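Local coordinates for protein alpha-L-rhamnosidase (Streptomyces avermitilis, PDB 3W5M) that hydrolyses terminal alpha-L-rhamnose residues from plant glycosides such as naringin, rutin and gum arabic, and binds L-rhamnose through a calcium-dependent carbohydrate-binding module, at residues 940-949 with 984-995; 302-310 with 448-458. One frame throughout, in Å; residues are numbered along the deposited sequence.

Contact 1. Residues 940-949 with 984-995; sequences YRQVVIRPRP and VPPNTTAEVWIP
R946 lays its guanidinium flat over the indole of W993, planes 10° apart, with CZ 3.7 Å from the centroid of the six-membered ring: a cation-pi stack. Its chain runs extended from CG (CG anti to the backbone N, chi1 -172°), which carries CD over the five-membered ring in a CH-pi contact. R948 NH2 lies over the opposite face of the guanidinium, while D1014 forms a salt bridge with R946 NH2. At the indole edge, W993 NE1 donates to E991 OE1 (2.8 Å); OE1 lies close to the ring plane, whereas NE1 comes in from above the carboxylate plane. On the face that carries V943, I945, A990 and V992, V943 CG1 meets A990 CB at 3.6 Å and I945 CD1 reaches both A990 CB and V984 CG2. Strands 942-945 and 989-995 pair in parallel within the C-terminal domain, joined by five backbone hydrogen bonds from T989 N to W993 N. Farther back, R941 NE makes a short but bent, weak bond to N987 O. The NE1 bond and the stack together probably restrict how the indole can turn, and the salt bridge to D1014 probably balances the charge of R946.

Contact 2. Residues 302-310 with 448-458; sequences ANQLRHEFR and WTSPGFDDRAW
E308 OE2 accepts three N-H groups: R306 NH1 and NH2, both at 3.0 Å and end-on to this one oxygen, and the backbone N of F453 at 3.1 Å. The NH1 bond uses the anti lone pair, whereas F453 N arrives on the syn side, slightly out of the carboxylate plane. The second oxygen, E308 OE1, takes G452 N at 2.9 Å from above that plane, so the carboxylate is tied to two consecutive amides of the loop. The R306 guanidinium also reaches the loop. Its NE donates to W448 O at 2.7 Å, in the carbonyl plane and on a lone pair; NH2 adds a weak bond to that oxygen. NH1 also forms a salt bridge to D455 OD2 (3.0 Å), approaching from well above that carboxylate's plane, so R306, E308 and D455 form a salt-bridge network.

R306 and E308 project from the same side of strand 303-311, a central member of an antiparallel sheet in which strands 368-377 and 422-424 flank it; residues 448-458, in the alpha-L-rhamnosidase N-terminal domain, form the connection leading into strand 459-463 of this sheet. The bend at chi3 (-49°) turns the guanidinium nearly upright against the W458 ring, planes 78° apart, while R306 CD rests over one face of that indole. F453 CD2 sits over the guanidinium, the two planes strongly inclined. Two residues earlier on the strand, Q304 stacks its amide on W448, 14° from parallel, and its CG makes a CH-pi contact with the six-membered ring; T449 CG2 occupies the opposite face. The polar end of Q304 is held by T445 and Y375. The gathered donors round E308 would probably stabilise its negative charge, and a water bonded to E308 N weakly reaches D455 OD2.

The two contacts come in series along the chain: both segments of contact 2 precede those of contact 1. Their centres are about 60 Å apart, with nearest atoms about 42 Å apart, and they lie on opposite sides of the chain's centre. They share no sheet. Contact 2 fastens a loop over an antiparallel sheet that includes strands 303-311 and 459-463; contact 1 joins parallel neighbours in a mixed sheet of the C-terminal domain. Between them along the chain come the helices of the (alpha/alpha)6-barrel, which carries the probable catalytic acid E636 and base E895. Both contacts lie away from the catalytic and rhamnose- and calcium-binding sites and belong to separate beta domains of this six-domain enzyme.

Contact 1. Residues 940-949 with 984-995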
loop_
_atom_site.group_PDB
_atom_site.type_symbol
_atom_site.label_atom_id
_atom_site.label_comp_id
_atom_site.label_asym_id
_atom_site.label_seq_id
_atom_site.Cartn_x
_atom_site.Cartn_y
_atom_site.Cartn_z
ATOM N N TYR A 940 4.629 -13.381 22.669
ATOM C CA TYR A 940 5.948 -13.868 23.099
ATOM C C TYR A 940 6.207 -13.700 24.606
ATOM O O TYR A 940 7.371 -13.638 25.035
ATOM C CB TYR A 940 7.095 -13.245 22.289
ATOM C CG TYR A 940 7.071 -13.621 20.841
ATOM C CD1 TYR A 940 6.229 -12.965 19.937
ATOM C CD2 TYR A 940 7.887 -14.658 20.368
ATOM C CE1 TYR A 940 6.184 -13.337 18.593
ATOM C CE2 TYR A 940 7.860 -15.033 19.035
ATOM C CZ TYR A 940 7.013 -14.379 18.153
ATOM O OH TYR A 940 7.000 -14.774 16.822
ATOM N N ARG A 941 5.136 -13.627 25.395
ATOM C CA ARG A 941 5.257 -13.701 26.854
ATOM C C ARG A 941 6.014 -14.971 27.246
ATOM O O ARG A 941 6.747 -14.996 28.240
ATOM C CB ARG A 941 3.878 -13.684 27.522
ATOM C CG ARG A 941 3.942 -13.334 28.999
ATOM C CD ARG A 941 4.833 -12.115 29.206
ATOM N NE ARG A 941 5.034 -11.795 30.616
ATOM C CZ ARG A 941 4.161 -11.129 31.365
ATOM N NH1 ARG A 941 3.011 -10.703 30.856
ATOM N NH2 ARG A 941 4.437 -10.892 32.634
ATOM N N GLN A 942 5.799 -16.026 26.467
ATOM C CA GLN A 942 6.636 -17.211 26.481
ATOM C C GLN A 942 7.077 -17.374 25.036
ATOM O O GLN A 942 6.250 -17.259 24.124
ATOM C CB GLN A 942 5.859 -18.475 26.895
ATOM C CG GLN A 942 6.776 -19.675 27.051
ATOM C CD GLN A 942 6.061 -21.020 26.970
ATOM O OE1 GLN A 942 5.205 -21.252 26.100
ATOM N NE2 GLN A 942 6.428 -21.924 27.867
ATOM N N VAL A 943 8.371 -17.608 24.826
ATOM C CA VAL A 943 8.895 -17.898 23.490
ATOM C C VAL A 943 9.264 -19.392 23.396
ATOM O O VAL A 943 9.949 -19.919 24.290
ATOM C CB VAL A 943 10.080 -16.959 23.106
ATOM C CG1 VAL A 943 11.236 -17.074 24.084
ATOM C CG2 VAL A 943 10.557 -17.207 21.683
ATOM N N VAL A 944 8.788 -20.072 22.351
ATOM C CA VAL A 944 9.255 -21.436 22.081
ATOM C C VAL A 944 10.471 -21.352 21.163
ATOM O O VAL A 944 10.388 -20.808 20.045
ATOM C CB VAL A 944 8.171 -22.317 21.438
ATOM C CG1 VAL A 944 8.721 -23.708 21.154
ATOM C CG2 VAL A 944 6.924 -22.395 22.304
ATOM N N ILE A 945 11.603 -21.841 21.666
ATOM C CA ILE A 945 12.860 -21.884 20.938
ATOM C C ILE A 945 13.150 -23.320 20.529
ATOM O O ILE A 945 13.700 -24.122 21.309
ATOM C CB ILE A 945 14.000 -21.250 21.753
ATOM C CG1 ILE A 945 13.622 -19.785 22.053
ATOM C CG2 ILE A 945 15.325 -21.392 21.034
ATOM C CD1 ILE A 945 14.602 -19.010 22.902
ATOM N N ARG A 946 12.781 -23.626 19.291
ATOM C CA ARG A 946 12.841 -24.988 18.772
ATOM C C ARG A 946 13.446 -24.995 17.349
ATOM O O ARG A 946 12.723 -25.207 16.371
ATOM C CB ARG A 946 11.446 -25.616 18.819
ATOM C CG ARG A 946 11.441 -27.094 18.472
ATOM C CD ARG A 946 10.089 -27.750 18.661
ATOM N NE ARG A 946 10.263 -29.190 18.503
ATOM C CZ ARG A 946 9.317 -30.109 18.661
ATOM N NH1 ARG A 946 8.075 -29.760 18.983
ATOM N NH2 ARG A 946 9.629 -31.389 18.486
ATOM N N PRO A 947 14.764 -24.711 17.243
ATOM C CA PRO A 947 15.441 -24.822 15.953
ATOM C C PRO A 947 15.465 -26.288 15.527
ATOM O O PRO A 947 15.768 -27.167 16.349
ATOM C CB PRO A 947 16.860 -24.324 16.249
ATOM C CG PRO A 947 17.033 -24.457 17.730
ATOM C CD PRO A 947 15.673 -24.199 18.289
ATOM N N ARG A 948 15.117 -26.547 14.270
ATOM C CA ARG A 948 15.170 -27.889 13.740
ATOM C C ARG A 948 16.133 -27.945 12.563
ATOM O O ARG A 948 15.699 -27.771 11.424
ATOM C CB ARG A 948 13.778 -28.334 13.301
ATOM C CG ARG A 948 12.716 -28.283 14.385
ATOM C CD ARG A 948 11.365 -28.196 13.731
ATOM N NE ARG A 948 10.234 -28.473 14.619
ATOM C CZ ARG A 948 9.759 -29.690 14.866
ATOM N NH1 ARG A 948 10.340 -30.752 14.330
ATOM N NH2 ARG A 948 8.703 -29.847 15.646
ATOM N N PRO A 949 17.430 -28.207 12.825
ATOM C CA PRO A 949 18.413 -28.345 11.747
ATOM C C PRO A 949 17.969 -29.416 10.759
ATOM O O PRO A 949 17.202 -30.319 11.120
ATOM C CB PRO A 949 19.687 -28.783 12.477
ATOM C CG PRO A 949 19.480 -28.370 13.897
ATOM C CD PRO A 949 18.017 -28.569 14.127
ATOM N N VAL A 984 16.748 -13.862 25.934
ATOM C CA VAL A 984 15.319 -13.850 26.258
ATOM C C VAL A 984 15.095 -12.649 27.177
ATOM O O VAL A 984 15.802 -12.494 28.177
ATOM C CB VAL A 984 14.897 -15.160 26.978
ATOM C CG1 VAL A 984 13.445 -15.110 27.429
ATOM C CG2 VAL A 984 15.104 -16.358 26.065
ATOM N N PRO A 985 14.153 -11.757 26.836
ATOM C CA PRO A 985 14.057 -10.525 27.625
ATOM C C PRO A 985 13.378 -10.664 28.997
ATOM O O PRO A 985 12.492 -11.518 29.195
ATOM C CB PRO A 985 13.226 -9.581 26.728
ATOM C CG PRO A 985 12.545 -10.461 25.760
ATOM C CD PRO A 985 13.365 -11.692 25.592
ATOM N N PRO A 986 13.760 -9.795 29.938
ATOM C CA PRO A 986 13.120 -9.769 31.257
ATOM C C PRO A 986 11.593 -9.727 31.145
ATOM O O PRO A 986 11.050 -9.101 30.218
ATOM C CB PRO A 986 13.661 -8.486 31.861
ATOM C CG PRO A 986 15.008 -8.337 31.250
ATOM C CD PRO A 986 14.851 -8.811 29.840
ATOM N N ASN A 987 10.927 -10.429 32.063
ATOM C CA ASN A 987 9.465 -10.511 32.120
ATOM C C ASN A 987 8.889 -11.438 31.058
ATOM O O ASN A 987 7.690 -11.411 30.781
ATOM C CB ASN A 987 8.772 -9.106 32.119
ATOM C CG ASN A 987 7.464 -9.121 32.893
ATOM O OD1 ASN A 987 7.366 -9.808 33.912
ATOM N ND2 ASN A 987 6.455 -8.404 32.414
ATOM N N THR A 988 9.743 -12.253 30.450
ATOM C CA THR A 988 9.272 -13.325 29.563
ATOM C C THR A 988 10.016 -14.594 29.957
ATOM O O THR A 988 10.995 -14.530 30.707
ATOM C CB THR A 988 9.448 -12.996 28.042
ATOM O OG1 THR A 988 10.796 -13.207 27.634
ATOM C CG2 THR A 988 9.048 -11.568 27.724
ATOM N N THR A 989 9.537 -15.738 29.490
ATOM C CA THR A 989 10.235 -17.005 29.698
ATOM C C THR A 989 10.379 -17.722 28.360
ATOM O O THR A 989 9.833 -17.273 27.342
ATOM C CB THR A 989 9.448 -17.930 30.634
ATOM O OG1 THR A 989 8.169 -18.186 30.040
ATOM C CG2 THR A 989 9.289 -17.322 32.032
ATOM N N ALA A 990 11.104 -18.837 28.354
ATOM C CA ALA A 990 11.273 -19.620 27.137
ATOM C C ALA A 990 11.177 -21.110 27.415
ATOM O O ALA A 990 11.469 -21.564 28.524
ATOM C CB ALA A 990 12.603 -19.304 26.499
ATOM N N GLU A 991 10.749 -21.843 26.396
ATOM C CA GLU A 991 10.870 -23.289 26.362
ATOM C C GLU A 991 11.852 -23.625 25.252
ATOM O O GLU A 991 11.624 -23.282 24.105
ATOM C CB GLU A 991 9.524 -23.898 26.079
ATOM C CG GLU A 991 9.531 -25.406 25.987
ATOM C CD GLU A 991 8.170 -25.927 25.584
ATOM O OE1 GLU A 991 7.859 -25.896 24.366
ATOM O OE2 GLU A 991 7.414 -26.347 26.489
ATOM N N VAL A 992 12.951 -24.281 25.605
ATOM C CA VAL A 992 14.042 -24.514 24.678
ATOM C C VAL A 992 14.117 -26.009 24.387
ATOM O O VAL A 992 14.041 -26.824 25.306
ATOM C CB VAL A 992 15.368 -23.993 25.247
ATOM C CG1 VAL A 992 16.513 -24.194 24.261
ATOM C CG2 VAL A 992 15.240 -22.513 25.596
ATOM N N TRP A 993 14.217 -26.350 23.102
ATOM C CA TRP A 993 14.350 -27.738 22.648
ATOM C C TRP A 993 15.709 -27.912 22.004
ATOM O O TRP A 993 16.021 -27.223 21.027
ATOM C CB TRP A 993 13.291 -28.063 21.616
ATOM C CG TRP A 993 11.912 -27.921 22.088
ATOM C CD1 TRP A 993 11.310 -26.781 22.553
ATOM C CD2 TRP A 993 10.914 -28.950 22.128
ATOM N NE1 TRP A 993 9.998 -27.038 22.883
ATOM C CE2 TRP A 993 9.726 -28.360 22.636
ATOM C CE3 TRP A 993 10.907 -30.312 21.790
ATOM C CZ2 TRP A 993 8.543 -29.085 22.812
ATOM C CZ3 TRP A 993 9.731 -31.034 21.970
ATOM C CH2 TRP A 993 8.561 -30.414 22.477
ATOM N N ILE A 994 16.520 -28.822 22.542
ATOM C CA ILE A 994 17.865 -29.044 22.020
ATOM C C ILE A 994 17.982 -30.477 21.519
ATOM O O ILE A 994 17.968 -31.393 22.340
ATOM C CB ILE A 994 18.945 -28.833 23.107
ATOM C CG1 ILE A 994 18.731 -27.521 23.858
ATOM C CG2 ILE A 994 20.347 -28.903 22.502
ATOM C CD1 ILE A 994 19.141 -26.295 23.070
ATOM N N PRO A 995 18.088 -30.683 20.180
ATOM C CA PRO A 995 18.260 -32.048 19.663
ATOM C C PRO A 995 19.470 -32.724 20.299
ATOM O O PRO A 995 20.563 -32.131 20.370
ATOM C CB PRO A 995 18.454 -31.850 18.145
ATOM C CG PRO A 995 18.650 -30.379 17.939
ATOM C CD PRO A 995 17.945 -29.705 19.085
HETATM O O HOH W 1 10.167 -13.720 24.876
HETATM O O HOH W 2 6.406 -12.302 34.209
HETATM O O HOH W 3 8.978 -21.774 29.916
#

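Contact 2. Residues 302-310 with 448-458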
loop_
_atom_site.group_PDB
_atom_site.type_symbol
_atom_site.label_atom_id
_atom_site.label_comp_id
_atom_site.label_asym_id
_atom_site.label_seq_id
_atom_site.Cartn_x
_atom_site.Cartn_y
_atom_site.Cartn_z
ATOM N N ALA A 302 -1.695 18.863 -9.962
ATOM C CA ALA A 302 -1.415 19.120 -8.536
ATOM C C ALA A 302 -1.195 20.590 -8.440
ATOM O O ALA A 302 -0.083 21.071 -8.702
ATOM C CB ALA A 302 -0.180 18.401 -8.055
ATOM N N ASN A 303 -2.256 21.322 -8.134
ATOM C CA ASN A 303 -2.158 22.800 -8.093
ATOM C C ASN A 303 -1.462 23.354 -6.877
ATOM O O ASN A 303 -1.339 22.685 -5.866
ATOM C CB ASN A 303 -3.556 23.422 -8.212
ATOM C CG ASN A 303 -4.177 23.218 -9.587
ATOM O OD1 ASN A 303 -3.696 23.729 -10.581
ATOM N ND2 ASN A 303 -5.251 22.454 -9.644
ATOM N N GLN A 304 -0.993 24.600 -6.972
ATOM C CA GLN A 304 -0.410 25.303 -5.853
ATOM C C GLN A 304 -1.417 26.206 -5.133
ATOM O O GLN A 304 -2.148 26.944 -5.776
ATOM C CB GLN A 304 0.750 26.158 -6.363
ATOM C CG GLN A 304 1.873 25.309 -6.973
ATOM C CD GLN A 304 3.015 26.159 -7.516
ATOM O OE1 GLN A 304 2.846 27.359 -7.829
ATOM N NE2 GLN A 304 4.172 25.532 -7.687
ATOM N N LEU A 305 -1.454 26.117 -3.807
ATOM C CA LEU A 305 -2.337 26.959 -2.978
ATOM C C LEU A 305 -1.482 27.667 -1.941
ATOM O O LEU A 305 -0.531 27.090 -1.423
ATOM C CB LEU A 305 -3.428 26.107 -2.326
ATOM C CG LEU A 305 -4.606 25.635 -3.187
ATOM C CD1 LEU A 305 -4.240 24.650 -4.277
ATOM C CD2 LEU A 305 -5.585 24.930 -2.237
ATOM N N ARG A 306 -1.768 28.935 -1.648
ATOM C CA ARG A 306 -0.920 29.641 -0.692
ATOM C C ARG A 306 -1.667 30.744 0.012
ATOM O O ARG A 306 -2.683 31.231 -0.494
ATOM C CB ARG A 306 0.315 30.279 -1.366
ATOM C CG ARG A 306 -0.028 31.466 -2.263
ATOM C CD ARG A 306 1.214 31.987 -3.008
ATOM N NE ARG A 306 2.380 32.211 -2.143
ATOM C CZ ARG A 306 2.666 33.347 -1.510
ATOM N NH1 ARG A 306 1.834 34.377 -1.577
ATOM N NH2 ARG A 306 3.771 33.427 -0.782
ATOM N N HIS A 307 -1.098 31.140 1.139
ATOM C CA HIS A 307 -1.619 32.202 1.974
ATOM C C HIS A 307 -0.478 32.882 2.725
ATOM O O HIS A 307 0.276 32.211 3.447
ATOM C CB HIS A 307 -2.589 31.595 2.965
ATOM C CG HIS A 307 -3.158 32.577 3.941
ATOM N ND1 HIS A 307 -3.837 33.712 3.551
ATOM C CD2 HIS A 307 -3.179 32.571 5.294
ATOM C CE1 HIS A 307 -4.246 34.371 4.622
ATOM N NE2 HIS A 307 -3.848 33.709 5.693
ATOM N N GLU A 308 -0.368 34.209 2.584
ATOM C CA GLU A 308 0.529 34.992 3.456
ATOM C C GLU A 308 -0.215 35.604 4.637
ATOM O O GLU A 308 -1.416 35.914 4.534
ATOM C CB GLU A 308 1.286 36.081 2.682
ATOM C CG GLU A 308 2.340 35.478 1.752
ATOM C CD GLU A 308 3.241 36.514 1.078
ATOM O OE1 GLU A 308 3.642 37.495 1.752
ATOM O OE2 GLU A 308 3.553 36.330 -0.129
ATOM N N PHE A 309 0.494 35.738 5.747
ATOM C CA PHE A 309 -0.064 36.268 6.984
ATOM C C PHE A 309 1.057 36.832 7.848
ATOM O O PHE A 309 2.241 36.492 7.680
ATOM C CB PHE A 309 -0.848 35.173 7.749
ATOM C CG PHE A 309 -0.038 33.927 8.013
ATOM C CD1 PHE A 309 0.160 32.979 7.003
ATOM C CD2 PHE A 309 0.562 33.724 9.246
ATOM C CE1 PHE A 309 0.929 31.858 7.250
ATOM C CE2 PHE A 309 1.322 32.593 9.508
ATOM C CZ PHE A 309 1.517 31.663 8.499
ATOM N N ARG A 310 0.669 37.691 8.783
ATOM C CA ARG A 310 1.588 38.352 9.686
ATOM C C ARG A 310 1.412 37.750 11.081
ATOM O O ARG A 310 0.284 37.506 11.522
ATOM C CB ARG A 310 1.270 39.856 9.667
ATOM C CG ARG A 310 2.282 40.785 10.319
ATOM C CD ARG A 310 1.598 42.085 10.752
ATOM N NE ARG A 310 2.540 43.156 11.090
ATOM C CZ ARG A 310 2.214 44.295 11.709
ATOM N NH1 ARG A 310 0.957 44.531 12.089
ATOM N NH2 ARG A 310 3.153 45.207 11.960
ATOM N N TRP A 448 7.270 30.994 -4.174
ATOM C CA TRP A 448 5.856 30.948 -3.779
ATOM C C TRP A 448 5.630 30.387 -2.377
ATOM O O TRP A 448 4.547 30.585 -1.791
ATOM C CB TRP A 448 5.005 30.208 -4.834
ATOM C CG TRP A 448 5.221 28.721 -4.813
ATOM C CD1 TRP A 448 6.319 28.052 -5.259
ATOM C CD2 TRP A 448 4.319 27.719 -4.301
ATOM N NE1 TRP A 448 6.151 26.694 -5.084
ATOM C CE2 TRP A 448 4.952 26.473 -4.458
ATOM C CE3 TRP A 448 3.052 27.766 -3.686
ATOM C CZ2 TRP A 448 4.352 25.268 -4.070
ATOM C CZ3 TRP A 448 2.453 26.564 -3.296
ATOM C CH2 TRP A 448 3.101 25.341 -3.488
ATOM N N THR A 449 6.601 29.652 -1.839
ATOM C CA THR A 449 6.455 29.123 -0.473
ATOM C C THR A 449 7.027 30.070 0.569
ATOM O O THR A 449 7.080 29.740 1.741
ATOM C CB THR A 449 7.066 27.725 -0.319
ATOM O OG1 THR A 449 8.488 27.814 -0.435
ATOM C CG2 THR A 449 6.535 26.803 -1.418
ATOM N N SER A 450 7.445 31.260 0.121
ATOM C CA SER A 450 8.000 32.283 1.005
ATOM C C SER A 450 7.186 33.580 1.024
ATOM O O SER A 450 6.518 33.913 0.044
ATOM C CB SER A 450 9.465 32.592 0.616
ATOM O OG SER A 450 10.293 31.483 0.938
ATOM N N PRO A 451 7.254 34.330 2.138
ATOM C CA PRO A 451 6.534 35.599 2.177
ATOM C C PRO A 451 7.166 36.589 1.215
ATOM O O PRO A 451 8.281 36.365 0.768
ATOM C CB PRO A 451 6.683 36.063 3.630
ATOM C CG PRO A 451 7.839 35.324 4.179
ATOM C CD PRO A 451 8.054 34.092 3.355
ATOM N N GLY A 452 6.432 37.654 0.882
ATOM C CA GLY A 452 6.912 38.678 -0.045
ATOM C C GLY A 452 6.726 38.304 -1.510
ATOM O O GLY A 452 7.273 38.959 -2.392
ATOM N N PHE A 453 5.968 37.240 -1.773
ATOM C CA PHE A 453 5.732 36.754 -3.144
ATOM C C PHE A 453 4.585 37.495 -3.826
ATOM O O PHE A 453 3.561 37.768 -3.224
ATOM C CB PHE A 453 5.490 35.217 -3.135
ATOM C CG PHE A 453 5.175 34.630 -4.483
ATOM C CD1 PHE A 453 6.196 34.322 -5.384
ATOM C CD2 PHE A 453 3.861 34.363 -4.851
ATOM C CE1 PHE A 453 5.900 33.791 -6.638
ATOM C CE2 PHE A 453 3.549 33.825 -6.103
ATOM C CZ PHE A 453 4.572 33.541 -7.005
ATOM N N ASP A 454 4.758 37.829 -5.099
ATOM C CA ASP A 454 3.719 38.533 -5.840
ATOM C C ASP A 454 2.719 37.554 -6.452
ATOM O O ASP A 454 2.977 37.017 -7.540
ATOM C CB ASP A 454 4.364 39.416 -6.934
ATOM C CG ASP A 454 3.336 40.175 -7.781
ATOM O OD1 ASP A 454 2.122 40.159 -7.484
ATOM O OD2 ASP A 454 3.754 40.799 -8.776
ATOM N N ASP A 455 1.590 37.326 -5.766
ATOM C CA ASP A 455 0.532 36.439 -6.264
ATOM C C ASP A 455 -0.739 37.143 -6.784
ATOM O O ASP A 455 -1.826 36.553 -6.808
ATOM C CB ASP A 455 0.180 35.342 -5.218
ATOM C CG ASP A 455 -0.431 35.896 -3.914
ATOM O OD1 ASP A 455 -0.649 37.131 -3.811
ATOM O OD2 ASP A 455 -0.711 35.073 -2.985
ATOM N N ARG A 456 -0.612 38.388 -7.233
ATOM C CA ARG A 456 -1.795 39.144 -7.678
ATOM C C ARG A 456 -2.531 38.513 -8.862
ATOM O O ARG A 456 -3.739 38.692 -8.997
ATOM C CB ARG A 456 -1.436 40.603 -7.969
ATOM C CG ARG A 456 -1.615 41.536 -6.775
ATOM C CD ARG A 456 -0.480 42.549 -6.686
ATOM N NE ARG A 456 -0.125 43.104 -7.996
ATOM C CZ ARG A 456 1.087 43.538 -8.342
ATOM N NH1 ARG A 456 2.098 43.500 -7.482
ATOM N NH2 ARG A 456 1.287 44.013 -9.560
ATOM N N ALA A 457 -1.804 37.778 -9.704
ATOM C CA ALA A 457 -2.403 37.064 -10.835
ATOM C C ALA A 457 -2.705 35.579 -10.554
ATOM O O ALA A 457 -3.055 34.834 -11.460
ATOM C CB ALA A 457 -1.536 37.209 -12.073
ATOM N N TRP A 458 -2.539 35.152 -9.306
ATOM C CA TRP A 458 -3.112 33.874 -8.848
ATOM C C TRP A 458 -4.644 34.000 -8.699
ATOM O O TRP A 458 -5.181 35.112 -8.705
ATOM C CB TRP A 458 -2.436 33.462 -7.542
ATOM C CG TRP A 458 -1.027 32.960 -7.719
ATOM C CD1 TRP A 458 -0.054 33.471 -8.558
ATOM C CD2 TRP A 458 -0.413 31.880 -7.012
ATOM N NE1 TRP A 458 1.101 32.743 -8.429
ATOM C CE2 TRP A 458 0.912 31.764 -7.489
ATOM C CE3 TRP A 458 -0.863 30.976 -6.040
ATOM C CZ2 TRP A 458 1.793 30.786 -7.023
ATOM C CZ3 TRP A 458 0.005 30.004 -5.586
ATOM C CH2 TRP A 458 1.336 29.922 -6.072
HETATM O O HOH W 4 -1.664 35.644 0.296
#